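Local coordinates for OsmC family protein (Rhodothermus marinus, PDB 5CML) that probably hydrolyses carboxylic esters as a serine esterase, the chain here being the alpha/beta-hydrolase esterase domain of a longer protein that also carries an OsmC domain, at residues P28-L33 / P101-I106; A35-C40 / D65-G70; L193-P198 / E242-W247. All coordinates share one frame; numbering follows the deposited sequence.

Contact 1: P28-L33 / P101-I106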
ATOM      1  N   PRO A  28       7.534   9.650 -16.932  1.00 24.98           N
ATOM      2  CA  PRO A  28       6.539   8.621 -16.592  1.00 23.79           C
ATOM      3  C   PRO A  28       5.120   9.127 -16.728  1.00 24.57           C
ATOM      4  O   PRO A  28       4.871  10.332 -16.552  1.00 27.08           O
ATOM      5  CB  PRO A  28       6.861   8.290 -15.125  1.00 23.81           C
ATOM      6  CG  PRO A  28       8.307   8.700 -14.967  1.00 23.81           C
ATOM      7  CD  PRO A  28       8.467   9.907 -15.824  1.00 24.16           C
ATOM      8  N   VAL A  29       4.197   8.213 -17.023  1.00 24.82           N
ATOM      9  CA  VAL A  29       2.793   8.571 -17.098  1.00 27.69           C
ATOM     10  C   VAL A  29       2.360   9.118 -15.739  1.00 25.85           C
ATOM     11  O   VAL A  29       1.515  10.004 -15.655  1.00 27.69           O
ATOM     12  CB  VAL A  29       1.907   7.378 -17.481  1.00 31.94           C
ATOM     13  CG1 VAL A  29       2.023   6.265 -16.491  1.00 33.08           C
ATOM     14  CG2 VAL A  29       0.449   7.794 -17.620  1.00 35.26           C
ATOM     15  N   ALA A  30       2.939   8.557 -14.684  1.00 23.81           N
ATOM     16  CA  ALA A  30       2.664   8.976 -13.318  1.00 23.84           C
ATOM     17  C   ALA A  30       3.667   8.308 -12.388  1.00 23.16           C
ATOM     18  O   ALA A  30       4.264   7.284 -12.740  1.00 23.24           O
ATOM     19  CB  ALA A  30       1.217   8.628 -12.889  1.00 23.40           C
ATOM     20  N   TYR A  31       3.840   8.893 -11.208  1.00 21.69           N
ATOM     21  CA  TYR A  31       4.562   8.256 -10.124  1.00 20.71           C
ATOM     22  C   TYR A  31       3.543   7.650  -9.156  1.00 21.68           C
ATOM     23  O   TYR A  31       2.530   8.289  -8.837  1.00 23.45           O
ATOM     24  CB  TYR A  31       5.470   9.257  -9.378  1.00 20.13           C
ATOM     25  CG  TYR A  31       6.659   9.706 -10.202  1.00 20.45           C
ATOM     26  CD1 TYR A  31       6.515  10.663 -11.199  1.00 21.87           C
ATOM     27  CD2 TYR A  31       7.912   9.158  -9.995  1.00 20.89           C
ATOM     28  CE1 TYR A  31       7.596  11.064 -11.967  1.00 22.69           C
ATOM     29  CE2 TYR A  31       8.990   9.538 -10.773  1.00 21.71           C
ATOM     30  CZ  TYR A  31       8.825  10.507 -11.743  1.00 22.49           C
ATOM     31  OH  TYR A  31       9.907  10.919 -12.512  1.00 25.06           O
ATOM     32  N   ALA A  32       3.824   6.433  -8.707  1.00 20.78           N
ATOM     33  CA  ALA A  32       2.973   5.726  -7.759  1.00 19.17           C
ATOM     34  C   ALA A  32       3.762   5.467  -6.503  1.00 21.44           C
ATOM     35  O   ALA A  32       4.929   5.104  -6.573  1.00 24.59           O
ATOM     36  CB  ALA A  32       2.468   4.411  -8.343  1.00 20.93           C
ATOM     37  N   LEU A  33       3.117   5.631  -5.350  1.00 21.18           N
ATOM     38  CA  LEU A  33       3.669   5.199  -4.075  1.00 21.55           C
ATOM     39  C   LEU A  33       3.020   3.873  -3.766  1.00 20.48           C
ATOM     40  O   LEU A  33       1.793   3.763  -3.804  1.00 21.11           O
ATOM     41  CB  LEU A  33       3.387   6.210  -2.950  1.00 23.62           C
ATOM     42  CG  LEU A  33       3.765   5.753  -1.538  1.00 28.36           C
ATOM     43  CD1 LEU A  33       5.272   5.532  -1.470  1.00 31.83           C
ATOM     44  CD2 LEU A  33       3.311   6.753  -0.447  1.00 33.17           C
ATOM     45  N   PRO A 101       4.651  14.828  -7.578  1.00 21.92           N
ATOM     46  CA  PRO A 101       3.724  14.316  -6.570  1.00 21.75           C
ATOM     47  C   PRO A 101       3.020  13.072  -7.080  1.00 20.68           C
ATOM     48  O   PRO A 101       2.628  13.020  -8.270  1.00 23.55           O
ATOM     49  CB  PRO A 101       2.732  15.471  -6.369  1.00 23.30           C
ATOM     50  CG  PRO A 101       3.508  16.696  -6.775  1.00 24.43           C
ATOM     51  CD  PRO A 101       4.379  16.235  -7.917  1.00 24.33           C
ATOM     52  N   PRO A 102       2.866  12.062  -6.211  1.00 22.45           N
ATOM     53  CA  PRO A 102       2.280  10.823  -6.756  1.00 22.25           C
ATOM     54  C   PRO A 102       0.809  10.995  -7.114  1.00 21.62           C
ATOM     55  O   PRO A 102       0.024  11.582  -6.356  1.00 24.83           O
ATOM     56  CB  PRO A 102       2.457   9.812  -5.618  1.00 26.07           C
ATOM     57  CG  PRO A 102       2.518  10.685  -4.360  1.00 24.72           C
ATOM     58  CD  PRO A 102       3.231  11.943  -4.792  1.00 24.60           C
ATOM     59  N   ALA A 103       0.450  10.472  -8.278  1.00 21.50           N
ATOM     60  CA  ALA A 103      -0.909  10.529  -8.777  1.00 19.81           C
ATOM     61  C   ALA A 103      -1.653   9.244  -8.450  1.00 20.05           C
ATOM     62  O   ALA A 103      -2.858   9.205  -8.567  1.00 20.49           O
ATOM     63  CB  ALA A 103      -0.917  10.769 -10.276  1.00 22.24           C
ATOM     64  N   LEU A 104      -0.926   8.216  -8.023  1.00 19.20           N
ATOM     65  CA  LEU A 104      -1.517   6.908  -7.703  1.00 19.17           C
ATOM     66  C   LEU A 104      -0.929   6.428  -6.396  1.00 19.07           C
ATOM     67  O   LEU A 104       0.302   6.428  -6.232  1.00 21.24           O
ATOM     68  CB  LEU A 104      -1.229   5.890  -8.818  1.00 19.70           C
ATOM     69  CG  LEU A 104      -1.604   4.413  -8.628  1.00 20.91           C
ATOM     70  CD1 LEU A 104      -3.078   4.231  -8.471  1.00 20.72           C
ATOM     71  CD2 LEU A 104      -1.107   3.592  -9.807  1.00 22.02           C
ATOM     72  N   LEU A 105      -1.798   6.059  -5.450  1.00 18.48           N
ATOM     73  CA  LEU A 105      -1.376   5.374  -4.245  1.00 17.88           C
ATOM     74  C   LEU A 105      -1.809   3.927  -4.336  1.00 19.92           C
ATOM     75  O   LEU A 105      -2.955   3.646  -4.692  1.00 20.77           O
ATOM     76  CB  LEU A 105      -2.002   6.004  -3.000  1.00 20.75           C
ATOM     77  CG  LEU A 105      -1.566   7.416  -2.658  1.00 23.39           C
ATOM     78  CD1 LEU A 105      -2.259   7.872  -1.334  1.00 25.16           C
ATOM     79  CD2 LEU A 105      -0.044   7.582  -2.557  1.00 25.08           C
ATOM     80  N   ILE A 106      -0.906   3.033  -3.954  1.00 18.78           N
ATOM     81  CA  ILE A 106      -1.160   1.597  -3.924  1.00 19.71           C
ATOM     82  C   ILE A 106      -0.774   1.079  -2.554  1.00 18.99           C
ATOM     83  O   ILE A 106       0.321   1.372  -2.074  1.00 19.58           O
ATOM     84  CB  ILE A 106      -0.325   0.825  -4.987  1.00 19.16           C
ATOM     85  CG1 ILE A 106      -0.423   1.477  -6.367  1.00 19.18           C
ATOM     86  CG2 ILE A 106      -0.741  -0.648  -5.019  1.00 19.92           C
ATOM     87  CD1 ILE A 106       0.688   1.013  -7.356  1.00 21.10           C
TER
HETATM   88  O   HOH W   1       2.648  11.480 -10.581  1.00 22.38           O
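Ala30 makes a methyl-to-methyl touch, its CB 4.0 Å from CB of Ala103, while its backbone pairs on the other flank with Ala60 of strand 59-65. At Tyr31 the two segments first join through polar atoms. Its carbonyl O accepts from Ala103 N at 3.1 Å, the donor lying nearly along the C=O axis although the N-H is bent to 142°, and the CA of Pro102 leans on the same oxygen as a CA-H...O contact. A water links the two backbones, accepting from Tyr31 N and donating to Pro101 O, and the Tyr31 ring leads off to meet Tyr99. From Ala32 onward the pairing is regular and parallel, with Ala32 opposite Leu104 and Leu33 opposite Leu105: these are neighbouring central strands of the alpha/beta-hydrolase sheet, linked by a chain that first forms the strand on the far side of 30-36. The Ala32 methyl lies 3.9 Å from Leu104 CD2 and 4.0 Å from Ile106 CD1, on the face covered by helix 234-252. Leu33 N donates to Leu104 O at 3.1 Å, and Leu33 O receives Ile106 N at 2.8 Å in the straightest of the three bonds, 158°. Leu33 packs on helix 85-98, and Leu105 lies beside it, pointing the same way; CD2 of Leu105, its CG beside the backbone N (chi1 -66°), reaches CB of Leu33 at 3.7 Å.

Contact 2: A35-C40 / D65-G70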
ATOM      1  N   ALA A  35       2.930   1.156  -0.920  1.00 20.79           N
ATOM      2  CA  ALA A  35       3.215   0.734   0.451  1.00 20.12           C
ATOM      3  C   ALA A  35       2.759  -0.698   0.619  1.00 21.16           C
ATOM      4  O   ALA A  35       1.592  -0.991   0.432  1.00 21.81           O
ATOM      5  CB  ALA A  35       2.521   1.615   1.425  1.00 21.69           C
ATOM      6  N   HIS A  36       3.668  -1.594   0.964  1.00 20.45           N
ATOM      7  CA  HIS A  36       3.343  -3.014   0.899  1.00 21.26           C
ATOM      8  C   HIS A  36       3.963  -3.818   2.028  1.00 21.26           C
ATOM      9  O   HIS A  36       4.904  -3.360   2.704  1.00 21.94           O
ATOM     10  CB  HIS A  36       3.818  -3.582  -0.434  1.00 22.42           C
ATOM     11  CG  HIS A  36       5.301  -3.661  -0.522  1.00 24.15           C
ATOM     12  ND1 HIS A  36       6.010  -4.758  -0.088  1.00 25.85           N
ATOM     13  CD2 HIS A  36       6.220  -2.753  -0.933  1.00 24.40           C
ATOM     14  CE1 HIS A  36       7.303  -4.527  -0.247  1.00 25.59           C
ATOM     15  NE2 HIS A  36       7.454  -3.317  -0.753  1.00 24.93           N
ATOM     16  N   CYS A  37       3.469  -5.045   2.190  1.00 22.01           N
ATOM     17  CA  CYS A  37       3.967  -5.945   3.225  1.00 22.21           C
ATOM     18  C   CYS A  37       4.519  -7.237   2.626  1.00 25.19           C
ATOM     19  O   CYS A  37       4.555  -8.261   3.298  1.00 25.28           O
ATOM     20  CB  CYS A  37       2.854  -6.260   4.227  1.00 24.11           C
ATOM     21  SG  CYS A  37       2.267  -4.757   5.114  1.00 24.90           S
ATOM     22  N   PHE A  38       4.962  -7.196   1.368  1.00 24.92           N
ATOM     23  CA  PHE A  38       5.422  -8.428   0.716  1.00 26.02           C
ATOM     24  C   PHE A  38       6.769  -8.881   1.257  1.00 29.32           C
ATOM     25  O   PHE A  38       7.177 -10.006   1.029  1.00 29.76           O
ATOM     26  CB  PHE A  38       5.504  -8.252  -0.790  1.00 25.43           C
ATOM     27  CG  PHE A  38       4.177  -8.114  -1.431  1.00 24.50           C
ATOM     28  CD1 PHE A  38       3.301  -9.186  -1.458  1.00 25.73           C
ATOM     29  CD2 PHE A  38       3.781  -6.918  -1.985  1.00 24.23           C
ATOM     30  CE1 PHE A  38       2.058  -9.062  -2.042  1.00 26.68           C
ATOM     31  CE2 PHE A  38       2.533  -6.785  -2.561  1.00 23.88           C
ATOM     32  CZ  PHE A  38       1.680  -7.855  -2.597  1.00 25.65           C
ATOM     33  N   THR A  39       7.438  -8.008   2.000  1.00 29.55           N
ATOM     34  CA  THR A  39       8.694  -8.363   2.649  1.00 33.79           C
ATOM     35  C   THR A  39       8.503  -9.481   3.686  1.00 33.57           C
ATOM     36  O   THR A  39       9.470 -10.126   4.080  1.00 36.64           O
ATOM     37  CB  THR A  39       9.319  -7.125   3.302  1.00 37.69           C
ATOM     38  OG1 THR A  39       9.145  -6.007   2.424  1.00 39.73           O
ATOM     39  CG2 THR A  39      10.789  -7.327   3.535  1.00 39.30           C
ATOM     40  N   CYS A  40       7.256  -9.715   4.095  1.00 30.79           N
ATOM     41  CA  CYS A  40       6.884 -10.842   4.968  1.00 30.78           C
ATOM     42  C   CYS A  40       7.098 -12.205   4.317  1.00 31.19           C
ATOM     43  O   CYS A  40       7.184 -13.217   5.011  1.00 30.68           O
ATOM     44  CB  CYS A  40       5.398 -10.735   5.400  1.00 29.44           C
ATOM     45  SG  CYS A  40       5.094  -9.359   6.523  1.00 32.13           S
ATOM     46  N   ASP A  65       8.553  -0.244   1.933  1.00 25.21           N
ATOM     47  CA  ASP A  65       8.387  -1.426   2.770  1.00 26.21           C
ATOM     48  C   ASP A  65       7.739  -1.065   4.098  1.00 25.05           C
ATOM     49  O   ASP A  65       8.388  -0.535   5.009  1.00 26.16           O
ATOM     50  CB  ASP A  65       9.746  -2.081   3.006  1.00 28.66           C
ATOM     51  CG  ASP A  65       9.690  -3.189   4.022  1.00 32.10           C
ATOM     52  OD1 ASP A  65       8.611  -3.802   4.198  1.00 31.90           O
ATOM     53  OD2 ASP A  65      10.737  -3.448   4.646  1.00 35.16           O
ATOM     54  N   PHE A  66       6.457  -1.385   4.207  1.00 23.60           N
ATOM     55  CA  PHE A  66       5.664  -0.991   5.363  1.00 26.93           C
ATOM     56  C   PHE A  66       6.062  -1.772   6.608  1.00 28.07           C
ATOM     57  O   PHE A  66       5.781  -1.353   7.728  1.00 29.84           O
ATOM     58  CB  PHE A  66       4.178  -1.194   5.037  1.00 30.38           C
ATOM     59  CG  PHE A  66       3.251  -0.578   6.027  1.00 35.76           C
ATOM     60  CD1 PHE A  66       2.897   0.758   5.932  1.00 37.26           C
ATOM     61  CD2 PHE A  66       2.741  -1.334   7.066  1.00 39.26           C
ATOM     62  CE1 PHE A  66       2.028   1.334   6.883  1.00 38.19           C
ATOM     63  CE2 PHE A  66       1.875  -0.769   7.999  1.00 40.35           C
ATOM     64  CZ  PHE A  66       1.521   0.564   7.897  1.00 40.68           C
ATOM     65  N   THR A  67       6.712  -2.918   6.414  1.00 29.60           N
ATOM     66  CA  THR A  67       7.042  -3.795   7.530  1.00 31.50           C
ATOM     67  C   THR A  67       8.275  -3.358   8.299  1.00 34.60           C
ATOM     68  O   THR A  67       8.469  -3.781   9.433  1.00 37.23           O
ATOM     69  CB  THR A  67       7.313  -5.228   7.066  1.00 31.07           C
ATOM     70  OG1 THR A  67       8.590  -5.255   6.423  1.00 33.11           O
ATOM     71  CG2 THR A  67       6.223  -5.735   6.117  1.00 29.61           C
ATOM     72  N   GLY A  68       9.123  -2.538   7.681  1.00 34.59           N
ATOM     73  CA  GLY A  68      10.396  -2.173   8.287  1.00 38.15           C
ATOM     74  C   GLY A  68      11.426  -3.301   8.315  1.00 40.94           C
ATOM     75  O   GLY A  68      12.524  -3.134   8.849  1.00 42.44           O
ATOM     76  N   LEU A  69      11.089  -4.451   7.738  1.00 42.38           N
ATOM     77  CA  LEU A  69      12.007  -5.590   7.731  1.00 45.13           C
ATOM     78  C   LEU A  69      13.194  -5.359   6.801  1.00 50.31           C
ATOM     79  O   LEU A  69      14.222  -6.027   6.922  1.00 52.34           O
ATOM     80  CB  LEU A  69      11.272  -6.871   7.316  1.00 44.19           C
ATOM     81  CG  LEU A  69      10.184  -7.373   8.267  1.00 43.95           C
ATOM     82  CD1 LEU A  69       9.384  -8.528   7.621  1.00 44.76           C
ATOM     83  CD2 LEU A  69      10.797  -7.799   9.601  1.00 44.23           C
ATOM     84  N   GLY A  70      13.057  -4.413   5.878  1.00 54.38           N
ATOM     85  CA  GLY A  70      14.097  -4.149   4.902  1.00 58.14           C
ATOM     86  C   GLY A  70      14.277  -5.312   3.949  1.00 61.60           C
ATOM     87  O   GLY A  70      15.090  -5.249   3.025  1.00 64.20           O
TER
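Asp65, the last residue of its strand, holds CG anti to the backbone N (chi1 172°), which sets its carboxylate crosswise to Thr39. OD1 takes Thr67 OG1 through its syn lone pair at 2.7 Å and Thr67 N from above the carboxylate plane, the latter closing an Asx turn; Thr39 OG1 adds a weak bond to the same OD1 at 2.9 Å. OD2 is met nearly along its C-O axis by Gly70 N at 2.8 Å. An alanine here would remove all four acceptor interactions and would probably loosen both the turn and its tie to Thr39. Phe66 N donates to His36 O at 2.9 Å, the donor in the carbonyl plane, and the Phe66 ring lies obliquely beside Cys37 SG, which is 4.0 Å from Phe66 CD2. Thr67 puts OG1 in the crowded position between backbone N and carbonyl carbon (chi1 74°), where it also accepts from Leu69 N in an ST turn. Its CG2 touches both Cys37 CA and Cys40 SG, 3.8 Å from the sulfur. Leu69 passes Thr39 in the opposite direction, its CB 3.8 Å from Thr39 CG2. Both loops thus meet at the C-terminal ends of the parallel strands, where alpha/beta-hydrolases carry their active site.

Contact 3: L193-P198 / E242-W247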
ATOM      1  N   LEU A 193      -9.874   1.187  -6.492  1.00 17.47           N
ATOM      2  CA  LEU A 193      -9.838  -0.193  -6.988  1.00 16.96           C
ATOM      3  C   LEU A 193      -9.369  -1.121  -5.874  1.00 17.57           C
ATOM      4  O   LEU A 193      -8.261  -0.981  -5.349  1.00 19.16           O
ATOM      5  CB  LEU A 193      -8.923  -0.303  -8.229  1.00 18.20           C
ATOM      6  CG  LEU A 193      -8.643  -1.727  -8.720  1.00 17.88           C
ATOM      7  CD1 LEU A 193      -9.955  -2.463  -9.102  1.00 19.86           C
ATOM      8  CD2 LEU A 193      -7.676  -1.705  -9.909  1.00 19.07           C
ATOM      9  N   LEU A 194     -10.241  -2.039  -5.477  1.00 17.66           N
ATOM     10  CA  LEU A 194      -9.939  -3.023  -4.456  1.00 18.29           C
ATOM     11  C   LEU A 194      -9.634  -4.375  -5.073  1.00 17.78           C
ATOM     12  O   LEU A 194     -10.462  -4.900  -5.806  1.00 20.09           O
ATOM     13  CB  LEU A 194     -11.137  -3.203  -3.522  1.00 18.04           C
ATOM     14  CG  LEU A 194     -11.623  -1.954  -2.787  1.00 20.28           C
ATOM     15  CD1 LEU A 194     -13.050  -2.169  -2.295  1.00 23.16           C
ATOM     16  CD2 LEU A 194     -10.689  -1.654  -1.632  1.00 23.21           C
ATOM     17  N   PHE A 195      -8.483  -4.946  -4.743  1.00 17.18           N
ATOM     18  CA  PHE A 195      -8.169  -6.336  -5.066  1.00 17.48           C
ATOM     19  C   PHE A 195      -8.260  -7.162  -3.811  1.00 15.84           C
ATOM     20  O   PHE A 195      -7.763  -6.731  -2.771  1.00 18.84           O
ATOM     21  CB  PHE A 195      -6.749  -6.502  -5.601  1.00 17.47           C
ATOM     22  CG  PHE A 195      -6.476  -5.851  -6.928  1.00 17.73           C
ATOM     23  CD1 PHE A 195      -6.644  -6.552  -8.108  1.00 17.99           C
ATOM     24  CD2 PHE A 195      -5.960  -4.563  -6.993  1.00 18.80           C
ATOM     25  CE1 PHE A 195      -6.328  -5.956  -9.337  1.00 18.99           C
ATOM     26  CE2 PHE A 195      -5.655  -3.978  -8.201  1.00 18.23           C
ATOM     27  CZ  PHE A 195      -5.841  -4.681  -9.376  1.00 19.14           C
ATOM     28  N   HIS A 196      -8.844  -8.361  -3.879  1.00 18.05           N
ATOM     29  CA  HIS A 196      -8.857  -9.232  -2.721  1.00 16.80           C
ATOM     30  C   HIS A 196      -9.111 -10.657  -3.148  1.00 18.19           C
ATOM     31  O   HIS A 196      -9.921 -10.899  -4.037  1.00 18.98           O
ATOM     32  CB  HIS A 196      -9.944  -8.799  -1.741  1.00 19.04           C
ATOM     33  CG  HIS A 196      -9.601  -9.013  -0.298  1.00 18.98           C
ATOM     34  ND1 HIS A 196      -9.480  -7.965   0.586  1.00 18.49           N
ATOM     35  CD2 HIS A 196      -9.390 -10.143   0.423  1.00 20.26           C
ATOM     36  CE1 HIS A 196      -9.201  -8.432   1.792  1.00 20.60           C
ATOM     37  NE2 HIS A 196      -9.144  -9.750   1.723  1.00 20.10           N
ATOM     38  N   SER A 197      -8.451 -11.597  -2.481  1.00 19.46           N
ATOM     39  CA  SER A 197      -8.705 -13.009  -2.717  1.00 19.33           C
ATOM     40  C   SER A 197      -9.811 -13.547  -1.831  1.00 21.08           C
ATOM     41  O   SER A 197      -9.783 -13.355  -0.612  1.00 21.73           O
ATOM     42  CB  SER A 197      -7.467 -13.826  -2.458  1.00 21.55           C
ATOM     43  OG  SER A 197      -7.791 -15.186  -2.539  1.00 23.50           O
ATOM     44  N   PRO A 198     -10.767 -14.257  -2.438  1.00 21.98           N
ATOM     45  CA  PRO A 198     -11.811 -14.865  -1.602  1.00 23.31           C
ATOM     46  C   PRO A 198     -11.218 -15.899  -0.660  1.00 26.89           C
ATOM     47  O   PRO A 198     -11.822 -16.173   0.359  1.00 30.79           O
ATOM     48  CB  PRO A 198     -12.775 -15.497  -2.619  1.00 25.18           C
ATOM     49  CG  PRO A 198     -12.109 -15.458  -3.908  1.00 25.08           C
ATOM     50  CD  PRO A 198     -11.038 -14.422  -3.876  1.00 23.04           C
ATOM     51  N   GLU A 242      -0.825  -5.624 -13.892  1.00 21.59           N
ATOM     52  CA  GLU A 242      -1.299  -5.289 -15.247  1.00 21.44           C
ATOM     53  C   GLU A 242      -2.688  -4.642 -15.195  1.00 19.92           C
ATOM     54  O   GLU A 242      -2.949  -3.646 -15.865  1.00 21.21           O
ATOM     55  CB  GLU A 242      -1.301  -6.543 -16.160  1.00 26.74           C
ATOM     56  CG  GLU A 242       0.098  -7.064 -16.424  1.00 33.33           C
ATOM     57  CD  GLU A 242       0.166  -8.248 -17.360  1.00 39.23           C
ATOM     58  OE1 GLU A 242      -0.874  -8.651 -17.923  1.00 40.89           O
ATOM     59  OE2 GLU A 242       1.292  -8.753 -17.578  1.00 43.14           O
ATOM     60  N   VAL A 243      -3.582  -5.199 -14.387  1.00 18.45           N
ATOM     61  CA  VAL A 243      -4.914  -4.640 -14.277  1.00 17.83           C
ATOM     62  C   VAL A 243      -4.865  -3.266 -13.619  1.00 17.09           C
ATOM     63  O   VAL A 243      -5.529  -2.342 -14.057  1.00 17.84           O
ATOM     64  CB  VAL A 243      -5.834  -5.581 -13.488  1.00 18.18           C
ATOM     65  CG1 VAL A 243      -7.174  -4.945 -13.193  1.00 19.73           C
ATOM     66  CG2 VAL A 243      -6.045  -6.917 -14.276  1.00 18.91           C
ATOM     67  N   LEU A 244      -4.079  -3.155 -12.561  1.00 17.05           N
ATOM     68  CA  LEU A 244      -3.960  -1.894 -11.829  1.00 18.40           C
ATOM     69  C   LEU A 244      -3.461  -0.788 -12.764  1.00 20.54           C
ATOM     70  O   LEU A 244      -4.020   0.320 -12.803  1.00 20.21           O
ATOM     71  CB  LEU A 244      -3.045  -2.091 -10.611  1.00 22.03           C
ATOM     72  CG  LEU A 244      -3.062  -1.109  -9.445  1.00 30.02           C
ATOM     73  CD1 LEU A 244      -1.947  -1.495  -8.469  1.00 30.44           C
ATOM     74  CD2 LEU A 244      -2.911   0.264  -9.893  1.00 32.48           C
ATOM     75  N   GLY A 245      -2.427  -1.080 -13.532  1.00 21.41           N
ATOM     76  CA  GLY A 245      -1.866  -0.084 -14.432  1.00 23.09           C
ATOM     77  C   GLY A 245      -2.867   0.357 -15.485  1.00 21.60           C
ATOM     78  O   GLY A 245      -2.991   1.534 -15.793  1.00 21.88           O
ATOM     79  N   ALA A 246      -3.593  -0.602 -16.050  1.00 19.36           N
ATOM     80  CA  ALA A 246      -4.585  -0.282 -17.073  1.00 19.09           C
ATOM     81  C   ALA A 246      -5.723   0.561 -16.498  1.00 20.14           C
ATOM     82  O   ALA A 246      -6.197   1.514 -17.119  1.00 21.34           O
ATOM     83  CB  ALA A 246      -5.123  -1.590 -17.706  1.00 21.13           C
ATOM     84  N   TRP A 247      -6.175   0.185 -15.307  1.00 18.96           N
ATOM     85  CA  TRP A 247      -7.252   0.903 -14.660  1.00 19.34           C
ATOM     86  C   TRP A 247      -6.865   2.336 -14.322  1.00 18.61           C
ATOM     87  O   TRP A 247      -7.599   3.265 -14.597  1.00 20.56           O
ATOM     88  CB  TRP A 247      -7.681   0.158 -13.405  1.00 19.83           C
ATOM     89  CG  TRP A 247      -8.670   0.872 -12.590  1.00 18.04           C
ATOM     90  CD1 TRP A 247     -10.027   0.909 -12.784  1.00 20.61           C
ATOM     91  CD2 TRP A 247      -8.406   1.678 -11.440  1.00 19.00           C
ATOM     92  NE1 TRP A 247     -10.622   1.694 -11.819  1.00 19.70           N
ATOM     93  CE2 TRP A 247      -9.647   2.164 -10.974  1.00 19.30           C
ATOM     94  CE3 TRP A 247      -7.241   2.019 -10.746  1.00 19.71           C
ATOM     95  CZ2 TRP A 247      -9.754   2.973  -9.850  1.00 21.44           C
ATOM     96  CZ3 TRP A 247      -7.354   2.823  -9.620  1.00 20.94           C
ATOM     97  CH2 TRP A 247      -8.598   3.294  -9.195  1.00 22.45           C
TER
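Apolar helix-on-sheet packing joins strand 192-196 to the C-terminal helix 234-252, which covers one face of the central sheet in this alpha/beta-hydrolase fold. The two segments run almost exactly antiparallel, at 172°, with their axes 10.5 Å apart at closest approach, and the gap is filled mainly by side chains. From the strand, Leu193 and Phe195 face the helix, whereas Leu194, between them, packs on helix 206-214 beyond the sheet. The Phe195 ring comes in end-on: CZ reaches CB of Leu244 at 4.0 Å, crossing that side chain at about a right angle, and CG1 of Val243 at 4.1 Å. Leu244 N lies at the edge of the ring, near its plane, so the tip of the phenyl group meets the helix backbone as well as its side chains. The Leu244 side chain also touches Ala129 of strand 127-131. One turn of helix further on, Trp247 has CG anti to its backbone N (chi1 174°), and the indole slides past Leu193 in the opposite direction. CD2 of Leu193 lies 3.8 Å from Trp247 CD2, and Leu193 CB makes a CH-pi contact 3.5 Å from the centroid of the six-membered ring of Trp247, only 2° off its normal.

Overall arrangement
One mixed sheet carries all three contacts. Strand 30-36 serves both contact 1 and contact 2, whose centres are about 19 Å apart, and the probable hydrogen bond from Ala35 N to Ile106 O, 2.9 Å, carries the pairing of the first into the second. In sequence, both segments of contact 2 fall within the span that contact 1 bridges. Contact 3 lies about 15 Å from contact 1, centre to centre, and meets it through Leu244, whose CD2 is 3.8 Å from Leu104 CD2. Contacts 2 and 3 do not touch, their nearest atoms being about 9 Å apart. Ile106 and Cys37 both touch the probable nucleophile elbow around Ser109, whose likely triad partners are His229 and Asp200.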